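Local coordinates for protein thiol-disulfide oxidoreductase (Bacteroides thetaiotaomicron, PDB 3FW2) that probably belongs to the TlpA-like thiol-disulfide oxidoreductases, this chain being its C-terminal thioredoxin-fold domain, at residues 40-45 / 112-118; 64-70 / 143-147; 72-78 / 95-101. Residues are numbered along the deposited sequence.

All three contacts belong to one thioredoxin fold. Contacts 1 and 3 are buried and adjoin on neighbouring strands 35-41 and 70-76, with Ser43 OG 2.6 Å from Asp78 OD1 and Trp41 O 2.8 Å from Leu77 N, both probable hydrogen bonds. Contact 2 is only partly buried and lies on the opposite side of the chain's centre, its centre about 24 Å from that of contact 1 and about 20 Å from that of contact 3. Contact 3 is backbone hydrogen bonding between parallel strands; contact 1 is aromatic and aliphatic packing around a cis-proline loop; contact 2 packs helix 136-149 against the loop before strand 70-76 through mostly apolar side chains.

Contact 1 of 3, residues 40-45 / 112-118; sequences FWASWN and YSIYKIP
The end of strand 35-41 and the turn that follows it pack against the loop running into strand 119-123, the cis-proline loop of the thioredoxin fold. Residues 40-41 are extended; Ala42 to Asn45 form a type I turn closed by Asn45 N to Ala42 O at 3.0 Å. On the other segment Ser113, with positive phi, is the C' residue of a Schellman motif ending helix 107-111, and the peptide before Pro118 is cis. The backbones come nearest at Trp41 and Pro118, CA atoms 5.0 Å apart; Pro118 CA makes a CA-H...O contact of 3.4 Å with Phe40 O.

Phe40 (chi1 m, chi2 -91°) points toward the loop. Ile114, m at both chi angles, lays CD1 over one face of its ring, 3.7 Å from the centroid, and Phe40 CZ lies 4.0 Å from Tyr112 CG, the two ring planes inclined at 43°. Ile117 (p, t) fills the gap between Phe40 and Ala42/Trp44: CG2 is 4.0 Å from Phe40 CB, while CD1 reaches Ala42 CB and Trp44 CH2, both at 3.8 Å. The p rotamer of Trp44 brings its six-membered ring over that methyl, a CH-pi contact of 4.3 Å to the centroid; Trp44 NE1 bonds Leu77 O. Asn45 (chi1 t) sets ND2 3.2 Å from Ile117 O, and its OD1 bonds Asn45 of the second subunit.

An acetate, probably from the crystallisation liquor, lies about 4 Å from the Pro118 side chain. Asn45 occupies the position where thioredoxins carry the first cysteine of Cys-X-X-Cys. The cis-proline is kept, but faces an amide, not a thiol.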
loop_
_atom_site.group_PDB
_atom_site.type_symbol
_atom_site.label_atom_id
_atom_site.label_comp_id
_atom_site.label_asym_id
_atom_site.label_seq_id
_atom_site.Cartn_x
_atom_site.Cartn_y
_atom_site.Cartn_z
ATOM N N PHE A 40 -5.018 10.159 -1.576
ATOM C CA PHE A 40 -4.636 9.059 -0.708
ATOM C C PHE A 40 -3.105 8.876 -0.734
ATOM O O PHE A 40 -2.473 8.954 -1.793
ATOM C CB PHE A 40 -5.236 7.748 -1.199
ATOM C CG PHE A 40 -6.750 7.676 -1.119
ATOM C CD1 PHE A 40 -7.373 7.174 -0.006
ATOM C CD2 PHE A 40 -7.526 8.168 -2.132
ATOM C CE1 PHE A 40 -8.767 7.095 0.071
ATOM C CE2 PHE A 40 -8.931 8.099 -2.032
ATOM C CZ PHE A 40 -9.511 7.559 -0.926
ATOM N N TRP A 41 -2.523 8.643 0.443
ATOM C CA TRP A 41 -1.077 8.616 0.580
ATOM C C TRP A 41 -0.740 7.890 1.880
ATOM O O TRP A 41 -1.631 7.497 2.648
ATOM C CB TRP A 41 -0.533 10.052 0.653
ATOM C CG TRP A 41 -0.942 10.814 1.876
ATOM C CD1 TRP A 41 -2.190 11.290 2.172
ATOM C CD2 TRP A 41 -0.122 11.120 3.016
ATOM N NE1 TRP A 41 -2.191 11.893 3.398
ATOM C CE2 TRP A 41 -0.949 11.801 3.948
ATOM C CE3 TRP A 41 1.218 10.921 3.319
ATOM C CZ2 TRP A 41 -0.456 12.286 5.161
ATOM C CZ3 TRP A 41 1.706 11.384 4.517
ATOM C CH2 TRP A 41 0.866 12.039 5.435
ATOM N N ALA A 42 0.547 7.735 2.149
ATOM C CA ALA A 42 1.010 7.319 3.465
ATOM C C ALA A 42 2.432 7.742 3.700
ATOM O O ALA A 42 3.268 7.781 2.772
ATOM C CB ALA A 42 0.928 5.787 3.642
ATOM N N SER A 43 2.777 8.035 4.955
ATOM C CA SER A 43 4.143 8.432 5.263
ATOM C C SER A 43 5.153 7.303 5.036
ATOM O O SER A 43 6.340 7.526 4.823
ATOM C CB SER A 43 4.224 8.998 6.703
ATOM O OG SER A 43 4.364 7.943 7.647
ATOM N N TRP A 44 4.702 6.070 5.144
ATOM C CA TRP A 44 5.524 4.910 4.864
ATOM C C TRP A 44 5.749 4.659 3.349
ATOM O O TRP A 44 6.441 3.663 2.952
ATOM C CB TRP A 44 4.944 3.655 5.556
ATOM C CG TRP A 44 3.511 3.265 5.244
ATOM C CD1 TRP A 44 2.431 3.442 6.059
ATOM C CD2 TRP A 44 3.026 2.600 4.077
ATOM N NE1 TRP A 44 1.312 2.926 5.468
ATOM C CE2 TRP A 44 1.651 2.398 4.252
ATOM C CE3 TRP A 44 3.633 2.131 2.890
ATOM C CZ2 TRP A 44 0.838 1.771 3.279
ATOM C CZ3 TRP A 44 2.806 1.499 1.920
ATOM C CH2 TRP A 44 1.438 1.344 2.122
ATOM N N ASN A 45 5.182 5.539 2.495
ATOM C CA ASN A 45 5.477 5.519 1.066
ATOM C C ASN A 45 5.860 6.901 0.570
ATOM O O ASN A 45 5.147 7.503 -0.179
ATOM C CB ASN A 45 4.238 5.010 0.319
ATOM C CG ASN A 45 4.471 4.862 -1.154
ATOM O OD1 ASN A 45 5.446 4.280 -1.555
ATOM N ND2 ASN A 45 3.568 5.394 -1.943
ATOM N N TYR A 112 -12.858 2.405 -1.440
ATOM C CA TYR A 112 -12.422 3.169 -2.606
ATOM C C TYR A 112 -11.524 2.328 -3.543
ATOM O O TYR A 112 -10.965 2.900 -4.451
ATOM C CB TYR A 112 -11.713 4.470 -2.180
ATOM C CG TYR A 112 -12.768 5.474 -1.841
ATOM C CD1 TYR A 112 -13.471 5.356 -0.646
ATOM C CD2 TYR A 112 -13.160 6.459 -2.763
ATOM C CE1 TYR A 112 -14.486 6.262 -0.331
ATOM C CE2 TYR A 112 -14.170 7.376 -2.458
ATOM C CZ TYR A 112 -14.836 7.266 -1.229
ATOM O OH TYR A 112 -15.885 8.154 -0.991
ATOM N N SER A 113 -11.373 1.024 -3.272
ATOM C CA SER A 113 -10.622 0.086 -4.154
ATOM C C SER A 113 -9.247 0.646 -4.492
ATOM O O SER A 113 -8.825 0.666 -5.662
ATOM C CB SER A 113 -11.406 -0.187 -5.436
ATOM O OG SER A 113 -12.635 -0.780 -5.036
ATOM N N ILE A 114 -8.547 1.140 -3.474
ATOM C CA ILE A 114 -7.220 1.767 -3.670
ATOM C C ILE A 114 -6.239 0.638 -3.984
ATOM O O ILE A 114 -6.013 -0.301 -3.160
ATOM C CB ILE A 114 -6.816 2.562 -2.426
ATOM C CG1 ILE A 114 -7.837 3.654 -2.166
ATOM C CG2 ILE A 114 -5.423 3.200 -2.565
ATOM C CD1 ILE A 114 -8.030 4.689 -3.272
ATOM N N TYR A 115 -5.711 0.646 -5.212
ATOM C CA TYR A 115 -4.837 -0.421 -5.604
ATOM C C TYR A 115 -3.372 -0.063 -5.534
ATOM O O TYR A 115 -2.517 -0.942 -5.575
ATOM C CB TYR A 115 -5.208 -0.921 -7.002
ATOM C CG TYR A 115 -5.163 0.100 -8.085
ATOM C CD1 TYR A 115 -3.949 0.449 -8.700
ATOM C CD2 TYR A 115 -6.348 0.705 -8.553
ATOM C CE1 TYR A 115 -3.920 1.406 -9.776
ATOM C CE2 TYR A 115 -6.296 1.672 -9.582
ATOM C CZ TYR A 115 -5.110 1.981 -10.190
ATOM O OH TYR A 115 -5.064 2.899 -11.221
ATOM N N LYS A 116 -3.110 1.231 -5.440
ATOM C CA LYS A 116 -1.780 1.757 -5.244
ATOM C C LYS A 116 -1.873 3.140 -4.643
ATOM O O LYS A 116 -2.914 3.824 -4.767
ATOM C CB LYS A 116 -0.964 1.731 -6.559
ATOM C CG LYS A 116 -1.279 2.798 -7.562
ATOM C CD LYS A 116 -0.277 2.820 -8.856
ATOM C CE LYS A 116 1.188 2.691 -8.474
ATOM N NZ LYS A 116 2.256 3.457 -9.332
ATOM N N ILE A 117 -0.778 3.599 -4.011
ATOM C CA ILE A 117 -0.688 5.010 -3.607
ATOM C C ILE A 117 0.560 5.613 -4.193
ATOM O O ILE A 117 1.541 4.913 -4.421
ATOM C CB ILE A 117 -0.749 5.221 -2.078
ATOM C CG1 ILE A 117 0.176 4.199 -1.381
ATOM C CG2 ILE A 117 -2.211 5.127 -1.601
ATOM C CD1 ILE A 117 0.465 4.482 0.149
ATOM N N PRO A 118 0.518 6.921 -4.504
ATOM C CA PRO A 118 -0.607 7.822 -4.353
ATOM C C PRO A 118 -1.775 7.506 -5.238
ATOM O O PRO A 118 -1.630 6.881 -6.329
ATOM C CB PRO A 118 -0.031 9.182 -4.762
ATOM C CG PRO A 118 1.112 8.829 -5.621
ATOM C CD PRO A 118 1.701 7.620 -5.020
#

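Contact 2 of 3, residues 64-70 / 143-147; sequences YKKNKYI and IENIV
Residues 64-70 loop from helix 48-64 into strand 70-76, while 143-147 is a turn of the C-terminal helix 136-149, with Val147 N bonded to Ile143 O at 3.0 Å; the two meet where this helix of the thioredoxin fold packs on the sheet. The nearest CA atoms of the two segments are those of Tyr69 and Val147, 5.7 Å apart. Within the loop Asn67 forms an Asx turn: its OD1 accepts from Tyr69 N at 2.9 Å.

Tyr64 (chi1 m, chi2 -76°) points toward the helix and receives Ile143 CG2 over one ring face, a CH-pi contact 3.8 Å from the centroid. Its CE1 lies 3.5 Å from Val147 CG2, and its OH 3.3 Å from Glu144 CG. Val147 (chi1 t) also sets CG2 3.7 Å from Asn67 OD1 and 4.1 Å from Ile70 CG2. On the buried side Ile70 (t, p) and Ile143 (m, m) meet, CD1 to CD1 at 4.1 Å; Ile70, Ile143 and Ile146 all rest on Leu122 of strand 119-123. Tyr69 (chi1 m) flanks the helix, with CD2 3.9 Å from Val147 O, and its own carbonyl O is 3.8 Å from Ile146 CG2.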
loop_
_atom_site.group_PDB
_atom_site.type_symbol
_atom_site.label_atom_id
_atom_site.label_comp_id
_atom_site.label_asym_id
_atom_site.label_seq_id
_atom_site.Cartn_x
_atom_site.Cartn_y
_atom_site.Cartn_z
ATOM N N TYR A 64 -6.303 27.489 -4.671
ATOM C CA TYR A 64 -7.734 27.320 -4.401
ATOM C C TYR A 64 -8.141 27.219 -2.953
ATOM O O TYR A 64 -9.261 26.760 -2.657
ATOM C CB TYR A 64 -8.287 26.105 -5.156
ATOM C CG TYR A 64 -8.178 26.204 -6.652
ATOM C CD1 TYR A 64 -9.048 27.008 -7.372
ATOM C CD2 TYR A 64 -7.199 25.515 -7.356
ATOM C CE1 TYR A 64 -8.951 27.105 -8.758
ATOM C CE2 TYR A 64 -7.090 25.622 -8.749
ATOM C CZ TYR A 64 -7.984 26.409 -9.442
ATOM O OH TYR A 64 -7.928 26.515 -10.823
ATOM N N LYS A 65 -7.265 27.637 -2.039
ATOM C CA LYS A 65 -7.530 27.440 -0.622
ATOM C C LYS A 65 -8.722 28.234 -0.077
ATOM O O LYS A 65 -9.289 27.871 0.959
ATOM C CB LYS A 65 -6.286 27.725 0.229
ATOM C CG LYS A 65 -5.631 29.065 0.009
ATOM C CD LYS A 65 -4.557 29.311 1.082
ATOM C CE LYS A 65 -3.274 28.568 0.760
ATOM N NZ LYS A 65 -2.267 28.629 1.893
ATOM N N LYS A 66 -9.106 29.293 -0.750
ATOM C CA LYS A 66 -10.194 30.099 -0.254
ATOM C C LYS A 66 -11.242 30.191 -1.338
ATOM O O LYS A 66 -11.607 31.268 -1.758
ATOM C CB LYS A 66 -9.619 31.467 0.180
ATOM C CG LYS A 66 -10.598 32.375 0.852
ATOM C CD LYS A 66 -9.917 33.245 1.975
ATOM C CE LYS A 66 -8.882 34.205 1.431
ATOM N NZ LYS A 66 -8.300 35.116 2.529
ATOM N N ASN A 67 -11.745 29.047 -1.798
ATOM C CA ASN A 67 -12.591 28.974 -2.995
ATOM C C ASN A 67 -13.931 28.363 -2.649
ATOM O O ASN A 67 -13.986 27.419 -1.869
ATOM C CB ASN A 67 -11.925 28.108 -4.083
ATOM C CG ASN A 67 -12.597 28.222 -5.409
ATOM O OD1 ASN A 67 -13.522 27.491 -5.705
ATOM N ND2 ASN A 67 -12.168 29.198 -6.221
ATOM N N LYS A 68 -15.003 28.891 -3.219
ATOM C CA LYS A 68 -16.357 28.440 -2.887
ATOM C C LYS A 68 -16.716 27.091 -3.461
ATOM O O LYS A 68 -17.702 26.492 -3.045
ATOM C CB LYS A 68 -17.426 29.408 -3.422
ATOM C CG LYS A 68 -17.731 30.581 -2.615
ATOM C CD LYS A 68 -18.873 31.357 -3.244
ATOM C CE LYS A 68 -18.370 32.347 -4.235
ATOM N NZ LYS A 68 -18.236 33.688 -3.562
ATOM N N TYR A 69 -15.956 26.619 -4.442
ATOM C CA TYR A 69 -16.444 25.543 -5.296
ATOM C C TYR A 69 -15.681 24.241 -5.171
ATOM O O TYR A 69 -16.148 23.244 -5.652
ATOM C CB TYR A 69 -16.484 26.011 -6.742
ATOM C CG TYR A 69 -17.312 27.279 -6.886
ATOM C CD1 TYR A 69 -18.649 27.276 -6.575
ATOM C CD2 TYR A 69 -16.697 28.487 -7.235
ATOM C CE1 TYR A 69 -19.404 28.480 -6.643
ATOM C CE2 TYR A 69 -17.425 29.677 -7.326
ATOM C CZ TYR A 69 -18.771 29.655 -7.032
ATOM O OH TYR A 69 -19.484 30.859 -7.090
ATOM N N ILE A 70 -14.503 24.286 -4.566
ATOM C CA ILE A 70 -13.601 23.137 -4.500
ATOM C C ILE A 70 -12.954 23.078 -3.120
ATOM O O ILE A 70 -12.498 24.101 -2.583
ATOM C CB ILE A 70 -12.533 23.136 -5.652
ATOM C CG1 ILE A 70 -11.648 21.871 -5.583
ATOM C CG2 ILE A 70 -11.607 24.284 -5.555
ATOM C CD1 ILE A 70 -12.398 20.580 -5.935
ATOM N N ILE A 143 -10.068 20.956 -12.342
ATOM C CA ILE A 143 -10.335 21.868 -11.221
ATOM C C ILE A 143 -10.704 23.247 -11.745
ATOM O O ILE A 143 -11.723 23.845 -11.325
ATOM C CB ILE A 143 -9.182 21.986 -10.215
ATOM C CG1 ILE A 143 -8.782 20.611 -9.651
ATOM C CG2 ILE A 143 -9.528 23.004 -9.086
ATOM C CD1 ILE A 143 -9.887 19.760 -9.103
ATOM N N GLU A 144 -9.939 23.750 -12.693
ATOM C CA GLU A 144 -10.342 25.004 -13.342
ATOM C C GLU A 144 -11.777 24.959 -13.855
ATOM O O GLU A 144 -12.530 25.944 -13.665
ATOM C CB GLU A 144 -9.416 25.370 -14.493
ATOM C CG GLU A 144 -8.072 25.778 -14.053
ATOM C CD GLU A 144 -7.070 25.929 -15.211
ATOM O OE1 GLU A 144 -7.472 25.756 -16.400
ATOM O OE2 GLU A 144 -5.865 26.184 -14.921
ATOM N N ASN A 145 -12.173 23.872 -14.520
ATOM C CA ASN A 145 -13.554 23.735 -15.020
ATOM C C ASN A 145 -14.635 23.756 -13.939
ATOM O O ASN A 145 -15.689 24.412 -14.090
ATOM C CB ASN A 145 -13.745 22.491 -15.869
ATOM C CG ASN A 145 -13.011 22.570 -17.206
ATOM O OD1 ASN A 145 -12.557 23.642 -17.637
ATOM N ND2 ASN A 145 -12.913 21.424 -17.886
ATOM N N ILE A 146 -14.367 23.065 -12.840
ATOM C CA ILE A 146 -15.262 23.056 -11.691
ATOM C C ILE A 146 -15.449 24.448 -11.146
ATOM O O ILE A 146 -16.577 24.851 -10.887
ATOM C CB ILE A 146 -14.731 22.126 -10.597
ATOM C CG1 ILE A 146 -14.936 20.676 -11.025
ATOM C CG2 ILE A 146 -15.465 22.360 -9.254
ATOM C CD1 ILE A 146 -14.128 19.693 -10.168
ATOM N N VAL A 147 -14.340 25.163 -10.956
ATOM C CA VAL A 147 -14.375 26.552 -10.473
ATOM C C VAL A 147 -15.150 27.462 -11.440
ATOM O O VAL A 147 -15.958 28.288 -11.022
ATOM C CB VAL A 147 -12.936 27.073 -10.216
ATOM C CG1 VAL A 147 -12.949 28.547 -9.898
ATOM C CG2 VAL A 147 -12.322 26.279 -9.040
#

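Contact 3 of 3, residues 72-78 / 95-101; sequences MLGISLD and WEQVCDF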
loop_
_atom_site.group_PDB
_atom_site.type_symbol
_atom_site.label_atom_id
_atom_site.label_comp_id
_atom_site.label_asym_id
_atom_site.label_seq_id
_atom_site.Cartn_x
_atom_site.Cartn_y
_atom_site.Cartn_z
HETATM N N MSE A 72 -10.371 20.214 -0.579
HETATM C CA MSE A 72 -9.353 19.150 -0.635
HETATM C C MSE A 72 -9.271 18.381 0.678
HETATM O O MSE A 72 -9.294 18.966 1.799
HETATM C CB MSE A 72 -7.983 19.752 -0.958
HETATM C CG MSE A 72 -7.923 20.317 -2.311
HETATM SE SE MSE A 72 -6.172 21.267 -2.561
HETATM C CE MSE A 72 -4.899 19.792 -2.271
ATOM N N LEU A 73 -9.116 17.059 0.579
ATOM C CA LEU A 73 -8.994 16.222 1.762
ATOM C C LEU A 73 -7.898 15.177 1.489
ATOM O O LEU A 73 -8.001 14.447 0.527
ATOM C CB LEU A 73 -10.285 15.429 2.034
ATOM C CG LEU A 73 -10.283 14.490 3.236
ATOM C CD1 LEU A 73 -9.977 15.238 4.537
ATOM C CD2 LEU A 73 -11.636 13.732 3.294
ATOM N N GLY A 74 -6.955 15.044 2.412
ATOM C CA GLY A 74 -5.945 13.999 2.344
ATOM C C GLY A 74 -6.346 12.888 3.291
ATOM O O GLY A 74 -6.627 13.124 4.474
ATOM N N ILE A 75 -6.336 11.675 2.766
ATOM C CA ILE A 75 -6.590 10.464 3.525
ATOM C C ILE A 75 -5.334 9.619 3.558
ATOM O O ILE A 75 -4.837 9.173 2.510
ATOM C CB ILE A 75 -7.727 9.663 2.931
ATOM C CG1 ILE A 75 -9.031 10.491 2.952
ATOM C CG2 ILE A 75 -7.880 8.356 3.691
ATOM C CD1 ILE A 75 -10.269 9.805 2.454
ATOM N N SER A 76 -4.781 9.426 4.742
ATOM C CA SER A 76 -3.589 8.612 4.885
ATOM C C SER A 76 -3.884 7.174 5.232
ATOM O O SER A 76 -4.809 6.888 6.013
ATOM C CB SER A 76 -2.675 9.162 5.956
ATOM O OG SER A 76 -1.521 8.319 6.135
ATOM N N LEU A 77 -3.050 6.291 4.698
ATOM C CA LEU A 77 -3.044 4.880 5.048
ATOM C C LEU A 77 -1.911 4.537 6.019
ATOM O O LEU A 77 -1.485 3.372 6.137
ATOM C CB LEU A 77 -3.030 4.011 3.781
ATOM C CG LEU A 77 -4.159 4.334 2.817
ATOM C CD1 LEU A 77 -4.003 3.423 1.595
ATOM C CD2 LEU A 77 -5.570 4.196 3.441
ATOM N N ASP A 78 -1.427 5.529 6.747
ATOM C CA ASP A 78 -0.499 5.290 7.846
ATOM C C ASP A 78 -1.131 4.436 8.968
ATOM O O ASP A 78 -2.368 4.455 9.197
ATOM C CB ASP A 78 -0.041 6.598 8.472
ATOM C CG ASP A 78 1.097 7.232 7.733
ATOM O OD1 ASP A 78 2.173 6.619 7.728
ATOM O OD2 ASP A 78 0.937 8.322 7.176
ATOM N N TRP A 95 -3.848 21.290 3.671
ATOM C CA TRP A 95 -5.269 20.981 3.548
ATOM C C TRP A 95 -5.650 19.950 4.570
ATOM O O TRP A 95 -4.798 19.350 5.234
ATOM C CB TRP A 95 -5.616 20.522 2.144
ATOM C CG TRP A 95 -4.793 19.385 1.560
ATOM C CD1 TRP A 95 -5.239 18.094 1.374
ATOM C CD2 TRP A 95 -3.479 19.426 0.963
ATOM N NE1 TRP A 95 -4.256 17.340 0.825
ATOM C CE2 TRP A 95 -3.177 18.130 0.553
ATOM C CE3 TRP A 95 -2.498 20.437 0.784
ATOM C CZ2 TRP A 95 -1.962 17.793 -0.043
ATOM C CZ3 TRP A 95 -1.292 20.095 0.221
ATOM C CH2 TRP A 95 -1.041 18.784 -0.204
ATOM N N GLU A 96 -6.947 19.770 4.749
ATOM C CA GLU A 96 -7.407 18.871 5.835
ATOM C C GLU A 96 -6.839 17.470 5.629
ATOM O O GLU A 96 -6.760 16.979 4.514
ATOM C CB GLU A 96 -8.925 18.819 5.881
ATOM C CG GLU A 96 -9.515 17.970 7.032
ATOM C CD GLU A 96 -9.118 18.418 8.428
ATOM O OE1 GLU A 96 -7.924 18.295 8.821
ATOM O OE2 GLU A 96 -10.017 18.892 9.141
ATOM N N GLN A 97 -6.470 16.840 6.732
ATOM C CA GLN A 97 -5.829 15.544 6.744
ATOM C C GLN A 97 -6.535 14.615 7.740
ATOM O O GLN A 97 -6.801 14.979 8.901
ATOM C CB GLN A 97 -4.388 15.656 7.157
ATOM C CG GLN A 97 -3.561 16.553 6.301
ATOM C CD GLN A 97 -3.399 16.031 4.857
ATOM O OE1 GLN A 97 -3.284 14.825 4.646
ATOM N NE2 GLN A 97 -3.407 16.954 3.885
ATOM N N VAL A 98 -6.852 13.421 7.284
ATOM C CA VAL A 98 -7.466 12.397 8.151
ATOM C C VAL A 98 -6.756 11.055 8.033
ATOM O O VAL A 98 -6.061 10.781 7.024
ATOM C CB VAL A 98 -8.972 12.228 7.823
ATOM C CG1 VAL A 98 -9.797 13.560 8.048
ATOM C CG2 VAL A 98 -9.173 11.661 6.420
ATOM N N CYS A 99 -6.911 10.226 9.095
ATOM C CA CYS A 99 -6.301 8.921 9.168
ATOM C C CYS A 99 -6.902 8.158 10.346
ATOM O O CYS A 99 -6.962 8.698 11.428
ATOM C CB CYS A 99 -4.779 9.069 9.366
ATOM S SG CYS A 99 -3.915 7.481 9.325
ATOM N N ASP A 100 -7.323 6.922 10.135
ATOM C CA ASP A 100 -7.889 6.110 11.225
ATOM C C ASP A 100 -6.910 5.027 11.662
ATOM O O ASP A 100 -7.209 4.203 12.521
ATOM C CB ASP A 100 -9.258 5.553 10.872
ATOM C CG ASP A 100 -9.229 4.455 9.855
ATOM O OD1 ASP A 100 -8.149 4.060 9.360
ATOM O OD2 ASP A 100 -10.357 3.967 9.527
ATOM N N PHE A 101 -5.692 5.064 11.126
ATOM C CA PHE A 101 -4.620 4.119 11.460
ATOM C C PHE A 101 -4.871 2.676 11.182
ATOM O O PHE A 101 -4.093 1.814 11.621
ATOM C CB PHE A 101 -4.114 4.377 12.921
ATOM C CG PHE A 101 -4.031 5.814 13.197
ATOM C CD1 PHE A 101 -3.069 6.582 12.543
ATOM C CD2 PHE A 101 -4.981 6.451 13.973
ATOM C CE1 PHE A 101 -3.044 7.920 12.695
ATOM C CE2 PHE A 101 -4.937 7.821 14.145
ATOM C CZ PHE A 101 -3.982 8.543 13.502
HETATM O O HOH W 1 -8.927 21.238 3.274
HETATM O O HOH W 2 -7.093 6.059 7.278
#
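Val98 is the hub of the apolar face: its CG2 meets Ile75 CG1 at 3.7 Å and its CG1 meets Leu73 CD1 at 3.9 Å, with Leu16 of strand 16-17 packing on both Ile75 and Val98. On the opposite face selenomethionine Met72 lays CE over the five-membered ring of Trp95, 3.6 Å from the centroid, a CH-pi contact, with SE oblique at 5.0 Å (Met-aromatic). The strands are parallel (25° between axes) and joined through helix 81-90 as a beta-alpha-beta crossover. Three straight bonds link them: Gly74 N to Glu96 O, 2.9 Å; Val98 N to Gly74 O, 2.8 Å; Ser76 N to Val98 O, 2.9 Å. A CB on Gly74 would sit 2.4 Å from Gln97 OE1, a clash.

Beyond them water 1 bridges Met72 O (2.7 Å) and Glu96 N (2.9 Å), and water 2 joins Ser76 O (2.7 Å) to Asp100 N (3.0 Å). Ser76 OG accepts from Asp78 N (2.9 Å), an ST turn, and donates to Asp78 OD2 (2.7 Å); Asp78 OD1 bonds Ser43. Cys99 SG, beside edge strand 96-98, accepts from Phe101 N at 3.5 Å. As the only cysteine of this domain, it has no partner within it for a disulfide.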